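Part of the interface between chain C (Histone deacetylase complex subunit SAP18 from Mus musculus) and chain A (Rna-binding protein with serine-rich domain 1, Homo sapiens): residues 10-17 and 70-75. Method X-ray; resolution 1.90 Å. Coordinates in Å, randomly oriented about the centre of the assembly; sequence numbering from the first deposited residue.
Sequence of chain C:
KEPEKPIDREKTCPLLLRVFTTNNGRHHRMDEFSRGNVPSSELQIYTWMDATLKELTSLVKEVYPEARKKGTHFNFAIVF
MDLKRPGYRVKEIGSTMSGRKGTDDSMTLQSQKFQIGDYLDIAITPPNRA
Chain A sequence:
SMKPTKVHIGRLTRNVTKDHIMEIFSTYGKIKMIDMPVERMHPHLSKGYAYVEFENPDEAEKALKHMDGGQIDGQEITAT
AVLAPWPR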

# COMPACT_ATOMS: atom_id res chain seq x y z
N GLU C 10 10.23 7.21 -11.04
CA GLU C 10 9.46 7.54 -12.23
C GLU C 10 8.84 6.31 -12.89
O GLU C 10 7.93 6.44 -13.70
CB GLU C 10 10.34 8.29 -13.24
CG GLU C 10 10.73 9.68 -12.78
CD GLU C 10 10.82 10.68 -13.94
OE1 GLU C 10 11.09 10.25 -15.09
OE2 GLU C 10 10.59 11.89 -13.68
N LYS C 11 9.32 5.12 -12.54
CA LYS C 11 8.85 3.90 -13.15
C LYS C 11 8.05 3.03 -12.18
O LYS C 11 7.21 2.24 -12.60
CB LYS C 11 10.02 3.07 -13.67
CG LYS C 11 10.88 3.77 -14.73
CD LYS C 11 10.16 3.89 -16.06
CE LYS C 11 11.06 4.46 -17.15
NZ LYS C 11 12.25 3.59 -17.43
N THR C 12 8.35 3.16 -10.90
CA THR C 12 7.63 2.41 -9.86
C THR C 12 6.59 3.30 -9.24
O THR C 12 6.90 4.38 -8.75
CB THR C 12 8.58 1.94 -8.78
OG1 THR C 12 9.49 1.00 -9.35
CG2 THR C 12 7.80 1.30 -7.60
N CYS C 13 5.33 2.88 -9.26
CA CYS C 13 4.32 3.77 -8.70
C CYS C 13 4.41 3.77 -7.16
O CYS C 13 4.86 2.81 -6.54
CB CYS C 13 2.92 3.51 -9.28
SG CYS C 13 1.87 2.37 -8.40
N PRO C 14 4.07 4.89 -6.55
CA PRO C 14 4.21 4.99 -5.10
C PRO C 14 3.14 4.20 -4.35
O PRO C 14 2.08 3.96 -4.90
CB PRO C 14 3.99 6.46 -4.84
CG PRO C 14 3.06 6.89 -5.91
CD PRO C 14 3.52 6.11 -7.13
N LEU C 15 3.42 3.89 -3.08
CA LEU C 15 2.50 3.19 -2.20
C LEU C 15 1.82 4.23 -1.34
O LEU C 15 2.41 5.31 -1.08
CB LEU C 15 3.27 2.19 -1.30
CG LEU C 15 4.31 2.78 -0.34
CD1 LEU C 15 3.82 2.84 1.10
CD2 LEU C 15 5.66 2.03 -0.42
N LEU C 16 0.59 3.93 -0.93
CA LEU C 16 -0.15 4.77 -0.01
C LEU C 16 0.30 4.43 1.42
O LEU C 16 0.20 3.28 1.84
CB LEU C 16 -1.64 4.49 -0.08
CG LEU C 16 -2.49 5.16 1.03
CD1 LEU C 16 -2.46 6.66 0.93
CD2 LEU C 16 -3.93 4.64 0.95
N LEU C 17 0.78 5.44 2.14
CA LEU C 17 1.19 5.24 3.54
C LEU C 17 0.27 6.07 4.42
O LEU C 17 0.12 7.29 4.22
CB LEU C 17 2.64 5.69 3.74
CG LEU C 17 3.16 5.60 5.17
CD1 LEU C 17 3.43 4.18 5.58
CD2 LEU C 17 4.44 6.42 5.28
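Chain A, residues 70-75: GQIDGQ

Two short hydrogen bonds fix chain A on the backbone of chain C. Leu16(C) N donates to Asp73(A) OD1 (2.8 Å, angle at the hydrogen 157°), and Cys13(C) N donates to Gln71(A) OE1 (2.8 Å, 153°). The amide of Gln71(A) also gives a longer, nearly linear bond, NE2 to Lys11(C) O (3.1 Å, 173°), so one side-chain amide engages a backbone carbonyl and a backbone NH two residues apart.

Chain A is strand at 71-72, then folds into a type I' turn from Ile72(A) to Gln75(A), closed by Ile72(A) N to Gln75(A) O (2.9 Å) and Gln75(A) N to Ile72(A) O (3.2 Å). Positive phi at Asp73(A) and Gly74(A), 46° and 80°, marks the corner, which lies against the extended stretch Thr12(C) to Leu16(C) (phi -74° to -99°, psi 123° to 160°). From Gln71(A) to Ile72(A) chain A runs nearly the same way as this stretch, before the turn reverses it; the CA atoms of Leu15(C) and Gly74(A) are 4.2 Å apart. Gly74(A) CA makes a CA-H...O contact with Cys13(C) O (3.1 Å, 137°); a CB here would clash with Leu15(C) N.

One water donates to Asp73(A) OD1 (2.5 Å) and Pro14(C) O (2.8 Å), another to Gly74(A) O and Cys13(C) O (both 2.9 Å). Thr12(C) CG2 packs 3.6 Å from Gln71(A) OE1, while the CA-to-CB bonds of Ile72(A) and Gln75(A) point away.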

# COMPACT_ATOMS: atom_id res chain seq x y z
N GLY A 70 2.10 -5.85 -13.82
CA GLY A 70 1.72 -4.45 -13.65
C GLY A 70 1.84 -4.12 -12.16
O GLY A 70 2.33 -4.95 -11.36
N GLN A 71 1.45 -2.92 -11.80
CA GLN A 71 1.58 -2.44 -10.42
C GLN A 71 0.27 -1.92 -9.87
O GLN A 71 -0.45 -1.23 -10.57
CB GLN A 71 2.61 -1.30 -10.33
CG GLN A 71 4.02 -1.71 -10.70
CD GLN A 71 4.92 -0.51 -10.84
OE1 GLN A 71 5.30 0.10 -9.84
NE2 GLN A 71 5.25 -0.13 -12.08
N ILE A 72 -0.01 -2.24 -8.60
CA ILE A 72 -1.15 -1.69 -7.88
C ILE A 72 -0.71 -1.31 -6.45
O ILE A 72 -0.11 -2.13 -5.74
CB ILE A 72 -2.35 -2.66 -7.83
CG1 ILE A 72 -2.82 -3.13 -9.23
CG2 ILE A 72 -3.53 -2.00 -7.02
CD1 ILE A 72 -4.08 -4.06 -9.25
N ASP A 73 -1.00 -0.07 -6.08
CA ASP A 73 -0.55 0.53 -4.82
C ASP A 73 0.92 0.29 -4.51
O ASP A 73 1.26 -0.15 -3.39
CB ASP A 73 -1.41 0.02 -3.64
CG ASP A 73 -1.15 0.79 -2.37
OD1 ASP A 73 -0.84 2.00 -2.43
OD2 ASP A 73 -1.25 0.15 -1.28
N GLY A 74 1.78 0.52 -5.50
CA GLY A 74 3.21 0.53 -5.31
C GLY A 74 3.84 -0.84 -5.27
O GLY A 74 5.01 -0.98 -4.93
N GLN A 75 3.07 -1.85 -5.62
CA GLN A 75 3.54 -3.22 -5.58
C GLN A 75 3.25 -3.93 -6.91
O GLN A 75 2.16 -3.81 -7.49
CB GLN A 75 2.86 -3.97 -4.41
CG GLN A 75 3.40 -5.37 -4.18
CD GLN A 75 3.15 -5.81 -2.76
OE1 GLN A 75 3.87 -5.40 -1.83
NE2 GLN A 75 2.09 -6.61 -2.56
O HOH W 1 -0.61 3.87 -4.13
O HOH W 2 6.11 1.58 -4.21